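PDB 2H8O: geranyltranstransferase from Agrobacterium tumefaciens, which probably catalyses the condensation of geranyl diphosphate with isopentenyl diphosphate to give farnesyl diphosphate, as a homodimeric, mainly helical prenyl synthase. Local coordinates for residues Pro90-Glu95 with Ala224-Ala229; Val97-Gly102 with Glu318-Leu323; Ala104-His109 with Ala234-Ser239; Gln245-Phe250 with Ala314-Lys319. All blocks are in the same frame, centred on the assembly; numbering follows the deposited sequence.

Contact 1 (Pro90-Glu95 with Ala224-Ala229); sequences PFLVIE and ALLRFA
Helices 90-95 and 224-229 run roughly parallel, their axes 23° apart and 8.8 Å at closest approach, and they come nearest where the CA atoms of V93 and A229 lie 4.8 Å from each other. The small side chain of A229 makes that closeness possible. Its CB points at the other helix and rests between two neighbours: CB of L92 at 3.7 Å and CG2 of V93 at 3.9 Å. At chi1 177° CG2 of V93 lies beside the backbone N, anti to the carbonyl carbon, and faces A229. The backbone joins in through a CA-H...O contact, V93 CA to A229 O at 3.4 Å, with 141° at the hydrogen; no conventional donor in the model reaches this buried carbonyl oxygen. All this lies deep in the helical bundle of the polyprenyl synthetase family, of the terpene synthase clan, with the centre of the contact about 6 Å from the centre of the chain. One turn before A229, L226 reaches across with its CD2, which meets CD1 of L92 at 3.6 Å as the two leucines cross obliquely. L114 of helix 104-125 covers V93 and A229, while L92 also packs on L323 of helix 321-331.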
# COMPACT_ATOMS: atom_id res chain seq x y z
N PRO A 90 -12.38 -1.38 -12.63
CA PRO A 90 -11.70 -0.96 -13.85
C PRO A 90 -12.63 -0.44 -14.96
O PRO A 90 -12.28 0.49 -15.66
CB PRO A 90 -10.98 -2.22 -14.33
CG PRO A 90 -11.13 -3.21 -13.31
CD PRO A 90 -11.97 -2.73 -12.20
N PHE A 91 -13.80 -1.06 -15.10
CA PHE A 91 -14.77 -0.61 -16.08
C PHE A 91 -15.07 0.87 -15.86
O PHE A 91 -15.09 1.68 -16.81
CB PHE A 91 -16.06 -1.43 -15.99
CG PHE A 91 -17.20 -0.84 -16.74
CD1 PHE A 91 -17.48 -1.23 -18.04
CD2 PHE A 91 -18.00 0.13 -16.15
CE1 PHE A 91 -18.56 -0.66 -18.72
CE2 PHE A 91 -19.06 0.69 -16.85
CZ PHE A 91 -19.33 0.30 -18.11
N LEU A 92 -15.32 1.23 -14.60
CA LEU A 92 -15.70 2.60 -14.27
C LEU A 92 -14.56 3.59 -14.54
O LEU A 92 -14.79 4.70 -15.06
CB LEU A 92 -16.20 2.69 -12.82
CG LEU A 92 -17.53 1.99 -12.54
CD1 LEU A 92 -17.75 1.83 -11.03
CD2 LEU A 92 -18.70 2.73 -13.19
N VAL A 93 -13.33 3.19 -14.23
CA VAL A 93 -12.17 4.03 -14.55
C VAL A 93 -12.05 4.26 -16.07
O VAL A 93 -11.98 5.41 -16.57
CB VAL A 93 -10.87 3.43 -14.00
CG1 VAL A 93 -9.69 4.31 -14.43
CG2 VAL A 93 -10.93 3.29 -12.47
N ILE A 94 -12.04 3.16 -16.81
CA ILE A 94 -11.92 3.20 -18.26
C ILE A 94 -13.01 4.08 -18.87
O ILE A 94 -12.75 4.91 -19.75
CB ILE A 94 -11.99 1.77 -18.84
CG1 ILE A 94 -10.72 0.98 -18.46
CG2 ILE A 94 -12.17 1.80 -20.37
CD1 ILE A 94 -10.84 -0.51 -18.60
N GLU A 95 -14.25 3.89 -18.42
CA GLU A 95 -15.38 4.61 -19.03
C GLU A 95 -15.48 6.07 -18.58
O GLU A 95 -15.93 6.93 -19.34
CB GLU A 95 -16.68 3.82 -18.86
CG GLU A 95 -16.65 2.47 -19.62
CD GLU A 95 -16.40 2.62 -21.15
OE1 GLU A 95 -16.84 3.64 -21.74
OE2 GLU A 95 -15.80 1.71 -21.79
N ALA A 224 -16.24 3.82 -1.28
CA ALA A 224 -15.09 4.69 -1.52
C ALA A 224 -14.32 4.28 -2.79
O ALA A 224 -13.92 5.14 -3.56
CB ALA A 224 -14.15 4.72 -0.30
N LEU A 225 -14.14 2.98 -3.02
CA LEU A 225 -13.43 2.53 -4.23
C LEU A 225 -14.23 2.83 -5.50
O LEU A 225 -13.64 3.09 -6.54
CB LEU A 225 -13.10 1.02 -4.22
CG LEU A 225 -12.05 0.58 -3.21
CD1 LEU A 225 -11.48 -0.76 -3.64
CD2 LEU A 225 -10.92 1.60 -3.06
N LEU A 226 -15.55 2.78 -5.40
CA LEU A 226 -16.43 3.09 -6.56
C LEU A 226 -16.45 4.60 -6.86
O LEU A 226 -16.40 5.02 -8.02
CB LEU A 226 -17.83 2.49 -6.36
CG LEU A 226 -17.86 0.95 -6.33
CD1 LEU A 226 -19.18 0.46 -5.69
CD2 LEU A 226 -17.63 0.35 -7.73
N ARG A 227 -16.48 5.41 -5.81
CA ARG A 227 -16.27 6.85 -5.91
C ARG A 227 -14.94 7.18 -6.60
O ARG A 227 -14.89 7.94 -7.57
CB ARG A 227 -16.34 7.47 -4.49
CG ARG A 227 -16.09 8.96 -4.43
CD ARG A 227 -15.83 9.40 -2.98
NE ARG A 227 -14.48 9.06 -2.55
CZ ARG A 227 -14.10 8.75 -1.32
NH1 ARG A 227 -14.98 8.67 -0.33
NH2 ARG A 227 -12.82 8.48 -1.08
N PHE A 228 -13.87 6.58 -6.08
CA PHE A 228 -12.55 6.77 -6.64
C PHE A 228 -12.54 6.37 -8.13
O PHE A 228 -11.95 7.06 -8.95
CB PHE A 228 -11.50 5.95 -5.88
CG PHE A 228 -10.18 5.89 -6.60
CD1 PHE A 228 -9.23 6.89 -6.44
CD2 PHE A 228 -9.92 4.86 -7.48
CE1 PHE A 228 -8.05 6.85 -7.15
CE2 PHE A 228 -8.73 4.81 -8.20
CZ PHE A 228 -7.79 5.80 -8.04
N ALA A 229 -13.15 5.24 -8.48
CA ALA A 229 -13.09 4.75 -9.86
C ALA A 229 -13.59 5.80 -10.85
O ALA A 229 -13.02 6.00 -11.91
CB ALA A 229 -13.91 3.48 -10.01

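Contact 2 (Val97-Gly102 with Glu318-Leu323); sequences VALLGG and EKAAIL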
# COMPACT_ATOMS: atom_id res chain seq x y z
N VAL A 97 -12.76 7.83 -17.94
CA VAL A 97 -11.71 8.40 -18.77
C VAL A 97 -12.25 8.65 -20.20
O VAL A 97 -12.02 9.73 -20.76
CB VAL A 97 -10.45 7.51 -18.81
CG1 VAL A 97 -9.45 8.04 -19.82
CG2 VAL A 97 -9.79 7.43 -17.41
N ALA A 98 -12.96 7.68 -20.78
CA ALA A 98 -13.50 7.82 -22.14
C ALA A 98 -14.51 8.96 -22.23
O ALA A 98 -14.50 9.74 -23.20
CB ALA A 98 -14.14 6.54 -22.60
N LEU A 99 -15.40 9.04 -21.23
CA LEU A 99 -16.40 10.10 -21.18
C LEU A 99 -15.78 11.48 -21.29
O LEU A 99 -16.33 12.36 -21.98
CB LEU A 99 -17.21 10.03 -19.88
CG LEU A 99 -18.29 11.10 -19.70
CD1 LEU A 99 -19.46 10.86 -20.64
CD2 LEU A 99 -18.71 11.13 -18.23
N LEU A 100 -14.65 11.66 -20.61
CA LEU A 100 -13.98 12.96 -20.46
C LEU A 100 -12.81 13.15 -21.44
O LEU A 100 -12.07 14.13 -21.35
CB LEU A 100 -13.50 13.12 -19.01
CG LEU A 100 -14.61 13.03 -17.96
CD1 LEU A 100 -14.11 13.12 -16.50
CD2 LEU A 100 -15.63 14.13 -18.23
N GLY A 101 -12.64 12.20 -22.36
CA GLY A 101 -11.65 12.30 -23.42
C GLY A 101 -10.19 12.13 -23.03
O GLY A 101 -9.29 12.56 -23.78
N GLY A 102 -9.95 11.47 -21.89
CA GLY A 102 -8.58 11.21 -21.42
C GLY A 102 -7.93 10.07 -22.17
O GLY A 102 -8.54 9.46 -23.05
N GLU A 318 -25.17 11.80 -25.48
CA GLU A 318 -25.08 10.39 -25.85
C GLU A 318 -23.81 9.73 -25.34
O GLU A 318 -23.75 8.51 -25.15
CB GLU A 318 -25.11 10.23 -27.37
CG GLU A 318 -26.28 10.86 -28.08
CD GLU A 318 -27.59 10.14 -27.83
OE1 GLU A 318 -27.66 9.34 -26.87
OE2 GLU A 318 -28.55 10.40 -28.60
N LYS A 319 -22.76 10.53 -25.18
CA LYS A 319 -21.47 10.03 -24.77
C LYS A 319 -21.51 9.43 -23.34
O LYS A 319 -20.65 8.63 -22.97
CB LYS A 319 -20.46 11.17 -24.83
CG LYS A 319 -19.02 10.76 -24.73
CD LYS A 319 -18.09 11.88 -25.16
CE LYS A 319 -18.30 13.16 -24.35
NZ LYS A 319 -19.25 14.12 -25.02
N ALA A 320 -22.53 9.79 -22.57
CA ALA A 320 -22.71 9.26 -21.20
C ALA A 320 -23.54 7.96 -21.16
O ALA A 320 -23.77 7.39 -20.11
CB ALA A 320 -23.34 10.33 -20.29
N ALA A 321 -23.98 7.46 -22.31
CA ALA A 321 -24.89 6.30 -22.36
C ALA A 321 -24.34 5.06 -21.65
O ALA A 321 -25.09 4.37 -20.95
CB ALA A 321 -25.22 5.93 -23.81
N ILE A 322 -23.05 4.79 -21.84
CA ILE A 322 -22.42 3.61 -21.23
C ILE A 322 -22.40 3.68 -19.72
O ILE A 322 -22.72 2.72 -19.03
CB ILE A 322 -20.99 3.40 -21.78
CG1 ILE A 322 -21.09 2.91 -23.23
CG2 ILE A 322 -20.21 2.43 -20.93
CD1 ILE A 322 -19.79 2.87 -23.93
N LEU A 323 -22.01 4.83 -19.18
CA LEU A 323 -22.00 5.00 -17.72
C LEU A 323 -23.40 5.03 -17.14
O LEU A 323 -23.63 4.52 -16.05
CB LEU A 323 -21.24 6.25 -17.31
CG LEU A 323 -19.72 6.07 -17.33
CD1 LEU A 323 -19.03 7.43 -17.19
CD2 LEU A 323 -19.24 5.07 -16.25
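L99 rests on K319, A320 and L323, packing the C-terminal end of helix 88-99 against the 3-10 turn and first residues of helix 321-331, at the margin of the polyprenyl synthetase helical bundle. Along 97-102, the backbone of V97 comes first: V97 O accepts the N-H of G102 (N to O 2.9 Å), and A98 O accepts the N-H of G101 (N to O 3.2 Å). These two bonds, with positive phi at G101, form the Schellman motif that ends the helix. L99, in the last turn, carries the contact. With CG anti to the backbone N (chi1 179°), its branch extends toward 318-323 and its two methyls part company. CD1 meets the turn, lying 3.4 Å from the O of K319 and 3.9 Å from CB of A320, whereas CD2 touches CD1 of L323 at 3.9 Å. L323 is also backed by F250 of helix 241-267. L100 points its CB away from 318-323 and packs on Y316 and on L247. Beyond it, G101 and G102 complete the turn out of the helix. Back at L99, the exposed K319 lies over the helix end: its chain bends at chi3 and chi4, and this brings CE to 3.2 Å from the O of L99, a carbon-to-oxygen contact and not a hydrogen bond.

Contact 3 (Ala104-His109 with Ala234-Ser239); sequences AEAGLH and AIIAGS
A106 and G107 face I236 in a small, wholly apolar contact between the first turns of helix 104-125 and the last turn of helix 211-237, two members of the polyprenyl synthetase helical bundle. Between the segments the packing is all methyl and backbone carbon. CB of A106 points at the other segment and meets CG2 of I236 at 4.0 Å. The longer branch of I236 goes to G107, where CD1 stops 4.2 Å from the glycine CA. With CG1 beside the backbone N and CG2 anti to it (chi1 -70°), the two branches of the isoleucine reach successive residues of the facing helix. V93 and V97 of helix 88-99 and L181 of helix 175-189 also pack on I236, so it is buried among three other helices.

No hydrogen bond crosses between the two segments. At the end of helix 211-237, G238 has positive phi in a Schellman motif, with S239 N bonded to A234 O at 3.0 Å and G238 N to I235 O at 3.3 Å. At the start of helix 104-125, D103 OD1 accepts from the N of A106. In the same first turn, E105 O is gripped from opposite faces of its carbonyl plane by two donors of H109: the backbone N at 3.0 Å, and ND1, also at 3.0 Å, with an N-H...O angle of 147°.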
# COMPACT_ATOMS: atom_id res chain seq x y z
N ALA A 104 -6.77 6.59 -22.92
CA ALA A 104 -7.29 5.26 -22.60
C ALA A 104 -6.23 4.35 -22.01
O ALA A 104 -6.55 3.47 -21.21
CB ALA A 104 -7.87 4.61 -23.86
N GLU A 105 -4.96 4.53 -22.40
CA GLU A 105 -3.89 3.68 -21.87
C GLU A 105 -3.68 4.02 -20.40
O GLU A 105 -3.51 3.12 -19.59
CB GLU A 105 -2.58 3.85 -22.67
CG GLU A 105 -1.47 2.89 -22.25
CD GLU A 105 -0.20 3.02 -23.09
OE1 GLU A 105 -0.11 3.95 -23.94
OE2 GLU A 105 0.70 2.17 -22.91
N ALA A 106 -3.72 5.30 -20.07
CA ALA A 106 -3.63 5.69 -18.65
C ALA A 106 -4.84 5.15 -17.87
O ALA A 106 -4.70 4.61 -16.76
CB ALA A 106 -3.53 7.19 -18.54
N GLY A 107 -6.01 5.23 -18.48
CA GLY A 107 -7.22 4.63 -17.90
C GLY A 107 -7.09 3.14 -17.63
O GLY A 107 -7.50 2.66 -16.56
N LEU A 108 -6.51 2.42 -18.58
CA LEU A 108 -6.29 0.99 -18.42
C LEU A 108 -5.32 0.69 -17.26
O LEU A 108 -5.56 -0.22 -16.46
CB LEU A 108 -5.78 0.39 -19.73
CG LEU A 108 -5.71 -1.12 -19.78
CD1 LEU A 108 -7.10 -1.74 -19.71
CD2 LEU A 108 -4.97 -1.57 -21.03
N HIS A 109 -4.23 1.45 -17.18
CA HIS A 109 -3.24 1.24 -16.11
C HIS A 109 -3.84 1.55 -14.76
O HIS A 109 -3.67 0.77 -13.81
CB HIS A 109 -1.99 2.10 -16.37
CG HIS A 109 -1.04 1.44 -17.31
ND1 HIS A 109 -1.34 1.21 -18.63
CD2 HIS A 109 0.16 0.87 -17.09
CE1 HIS A 109 -0.36 0.54 -19.20
NE2 HIS A 109 0.57 0.32 -18.29
N ALA A 234 -11.76 11.83 -14.22
CA ALA A 234 -11.58 13.28 -14.23
C ALA A 234 -10.14 13.67 -13.89
O ALA A 234 -9.57 14.55 -14.54
CB ALA A 234 -12.55 13.94 -13.26
N ILE A 235 -9.53 13.01 -12.91
CA ILE A 235 -8.14 13.30 -12.57
C ILE A 235 -7.21 12.97 -13.76
O ILE A 235 -6.33 13.75 -14.14
CB ILE A 235 -7.69 12.52 -11.32
CG1 ILE A 235 -8.50 12.99 -10.12
CG2 ILE A 235 -6.20 12.72 -11.08
CD1 ILE A 235 -8.19 12.19 -8.88
N ILE A 236 -7.42 11.80 -14.35
CA ILE A 236 -6.63 11.35 -15.49
C ILE A 236 -6.82 12.29 -16.70
O ILE A 236 -5.88 12.57 -17.42
CB ILE A 236 -7.04 9.92 -15.88
CG1 ILE A 236 -6.58 8.92 -14.79
CG2 ILE A 236 -6.49 9.54 -17.27
CD1 ILE A 236 -7.27 7.53 -14.87
N ALA A 237 -8.05 12.73 -16.92
CA ALA A 237 -8.38 13.57 -18.09
C ALA A 237 -7.91 15.02 -17.90
O ALA A 237 -7.92 15.80 -18.87
CB ALA A 237 -9.87 13.53 -18.37
N GLY A 238 -7.52 15.38 -16.69
CA GLY A 238 -7.10 16.75 -16.37
C GLY A 238 -8.28 17.71 -16.34
O GLY A 238 -8.15 18.87 -16.74
N SER A 239 -9.41 17.21 -15.86
CA SER A 239 -10.67 17.98 -15.80
C SER A 239 -10.59 19.12 -14.81
O SER A 239 -9.83 19.06 -13.84
CB SER A 239 -11.81 17.06 -15.35
OG SER A 239 -12.00 16.01 -16.27

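Contact 4 (Gln245-Phe250 with Ala314-Lys319); sequences QRLRLF and APYGEK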
# COMPACT_ATOMS: atom_id res chain seq x y z
N GLN A 245 -15.64 17.06 -9.44
CA GLN A 245 -16.72 16.91 -8.46
C GLN A 245 -17.92 16.17 -9.03
O GLN A 245 -18.51 15.36 -8.34
CB GLN A 245 -17.20 18.27 -7.88
CG GLN A 245 -16.27 18.85 -6.86
CD GLN A 245 -15.92 17.85 -5.79
OE1 GLN A 245 -16.79 17.27 -5.16
NE2 GLN A 245 -14.62 17.56 -5.65
N ARG A 246 -18.29 16.48 -10.27
CA ARG A 246 -19.42 15.83 -10.93
C ARG A 246 -19.19 14.31 -10.99
O ARG A 246 -20.07 13.51 -10.63
CB ARG A 246 -19.61 16.39 -12.34
CG ARG A 246 -20.78 15.78 -13.11
CD ARG A 246 -21.11 16.57 -14.39
NE ARG A 246 -21.47 17.96 -14.05
CZ ARG A 246 -22.68 18.39 -13.67
NH1 ARG A 246 -23.73 17.59 -13.62
NH2 ARG A 246 -22.85 19.67 -13.35
N LEU A 247 -18.00 13.91 -11.44
CA LEU A 247 -17.71 12.47 -11.55
C LEU A 247 -17.61 11.79 -10.18
O LEU A 247 -18.07 10.66 -10.02
CB LEU A 247 -16.49 12.19 -12.43
CG LEU A 247 -16.81 11.97 -13.92
CD1 LEU A 247 -17.56 10.65 -14.12
CD2 LEU A 247 -17.61 13.12 -14.52
N ARG A 248 -17.04 12.48 -9.20
CA ARG A 248 -17.08 12.02 -7.80
C ARG A 248 -18.52 11.75 -7.31
O ARG A 248 -18.88 10.64 -6.77
CB ARG A 248 -16.35 13.03 -6.90
CG ARG A 248 -16.20 12.61 -5.46
CD ARG A 248 -15.65 13.76 -4.63
NE ARG A 248 -15.64 13.50 -3.20
CZ ARG A 248 -14.71 12.81 -2.55
NH1 ARG A 248 -13.68 12.30 -3.20
NH2 ARG A 248 -14.80 12.64 -1.23
N LEU A 249 -19.38 12.74 -7.50
CA LEU A 249 -20.76 12.58 -7.09
C LEU A 249 -21.41 11.40 -7.81
O LEU A 249 -22.15 10.62 -7.19
CB LEU A 249 -21.55 13.86 -7.35
CG LEU A 249 -21.41 15.11 -6.52
CD1 LEU A 249 -22.52 16.04 -6.96
CD2 LEU A 249 -21.52 14.82 -5.03
N PHE A 250 -21.16 11.28 -9.10
CA PHE A 250 -21.67 10.14 -9.87
C PHE A 250 -21.19 8.83 -9.23
O PHE A 250 -21.97 7.88 -9.03
CB PHE A 250 -21.23 10.22 -11.33
CG PHE A 250 -21.70 9.07 -12.17
CD1 PHE A 250 -22.99 9.03 -12.69
CD2 PHE A 250 -20.87 7.99 -12.41
CE1 PHE A 250 -23.41 7.95 -13.46
CE2 PHE A 250 -21.30 6.91 -13.16
CZ PHE A 250 -22.56 6.89 -13.68
N ALA A 314 -26.07 14.18 -17.65
CA ALA A 314 -26.87 14.76 -18.72
C ALA A 314 -26.07 15.66 -19.63
O ALA A 314 -26.26 15.61 -20.86
CB ALA A 314 -28.05 15.53 -18.12
N PRO A 315 -25.19 16.51 -19.07
CA PRO A 315 -24.51 17.47 -19.96
C PRO A 315 -23.63 16.84 -21.05
O PRO A 315 -23.32 17.52 -22.03
CB PRO A 315 -23.65 18.30 -19.00
CG PRO A 315 -24.32 18.17 -17.69
CD PRO A 315 -24.81 16.74 -17.67
N TYR A 316 -23.25 15.58 -20.89
CA TYR A 316 -22.41 14.89 -21.87
C TYR A 316 -23.19 14.21 -22.99
O TYR A 316 -22.58 13.67 -23.90
CB TYR A 316 -21.50 13.87 -21.18
CG TYR A 316 -20.63 14.51 -20.14
CD1 TYR A 316 -19.43 15.13 -20.49
CD2 TYR A 316 -21.03 14.53 -18.81
CE1 TYR A 316 -18.64 15.75 -19.51
CE2 TYR A 316 -20.26 15.15 -17.85
CZ TYR A 316 -19.08 15.76 -18.20
OH TYR A 316 -18.34 16.37 -17.21
N GLY A 317 -24.53 14.25 -22.92
CA GLY A 317 -25.38 13.69 -23.96
C GLY A 317 -25.15 12.20 -24.21
O GLY A 317 -24.94 11.44 -23.26
N GLU A 318 -25.17 11.80 -25.48
CA GLU A 318 -25.08 10.39 -25.85
C GLU A 318 -23.81 9.73 -25.34
O GLU A 318 -23.75 8.51 -25.15
CB GLU A 318 -25.11 10.23 -27.37
CG GLU A 318 -26.28 10.86 -28.08
CD GLU A 318 -27.59 10.14 -27.83
OE1 GLU A 318 -27.66 9.34 -26.87
OE2 GLU A 318 -28.55 10.40 -28.60
N LYS A 319 -22.76 10.53 -25.18
CA LYS A 319 -21.47 10.03 -24.77
C LYS A 319 -21.51 9.43 -23.34
O LYS A 319 -20.65 8.63 -22.97
CB LYS A 319 -20.46 11.17 -24.83
CG LYS A 319 -19.02 10.76 -24.73
CD LYS A 319 -18.09 11.88 -25.16
CE LYS A 319 -18.30 13.16 -24.35
NZ LYS A 319 -19.25 14.12 -25.02
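The hydroxyl OH of Y316 is hydrogen-bonded to OE2 of E243, at the start of helix 241-267, a bond that ties the phenol to this helix. The contact joins helix 241-267 of the polyprenyl synthetase bundle to the 3-10 turn that links helices 295-312 and 321-331. R246 touches Y316 with its aliphatic part: CD comes up at the ring edge, near the ring plane, 3.8 Å from CE2 and 4.0 Å from OH. The two side chains run antiparallel alongside each other, and the guanidinium plane stands 64° from the ring, so the groups do not stack. R246 starts out extended, CG anti to the backbone N (chi1 -179°), then bends at chi3, and its NH1 is hydrogen-bonded to O of L312, at the end of helix 295-312. Thus both polar ends are tied just beyond the two segments, one from each side of the contact. L247 adds a looser touch, with CD2 4.3 Å from the OH of Y316, while L99 and L100 pack on the tyrosine from helix 88-99 and the turn after it. P315 lies over one face of the guanidinium, toward its rim, with CG 4.2 Å from NH1.

Contacts 1, 2 and 3 fall along two successive helices, 88-99 and 104-125. The centre of contact 1 lies about 6 Å from the chain's centre; those of the other three are about 16 to 19 Å out. Helix 88-99 serves contacts 1 and 2, whose centres are about 13 Å apart, and helix 211-237 serves contacts 1 and 3, with centres about 11 Å apart. Contacts 2 and 4, about 8 Å between centres, share E318 and K319. Along the chain contact 3 is nested inside the loop closed by contact 2, contacts 1 and 3 interleave, and contact 4 opens only after contacts 1 and 3 have closed. Contacts 1 to 3 thus join helices 88-99 and 104-125 to later parts of the chain, while contact 4 links two late parts.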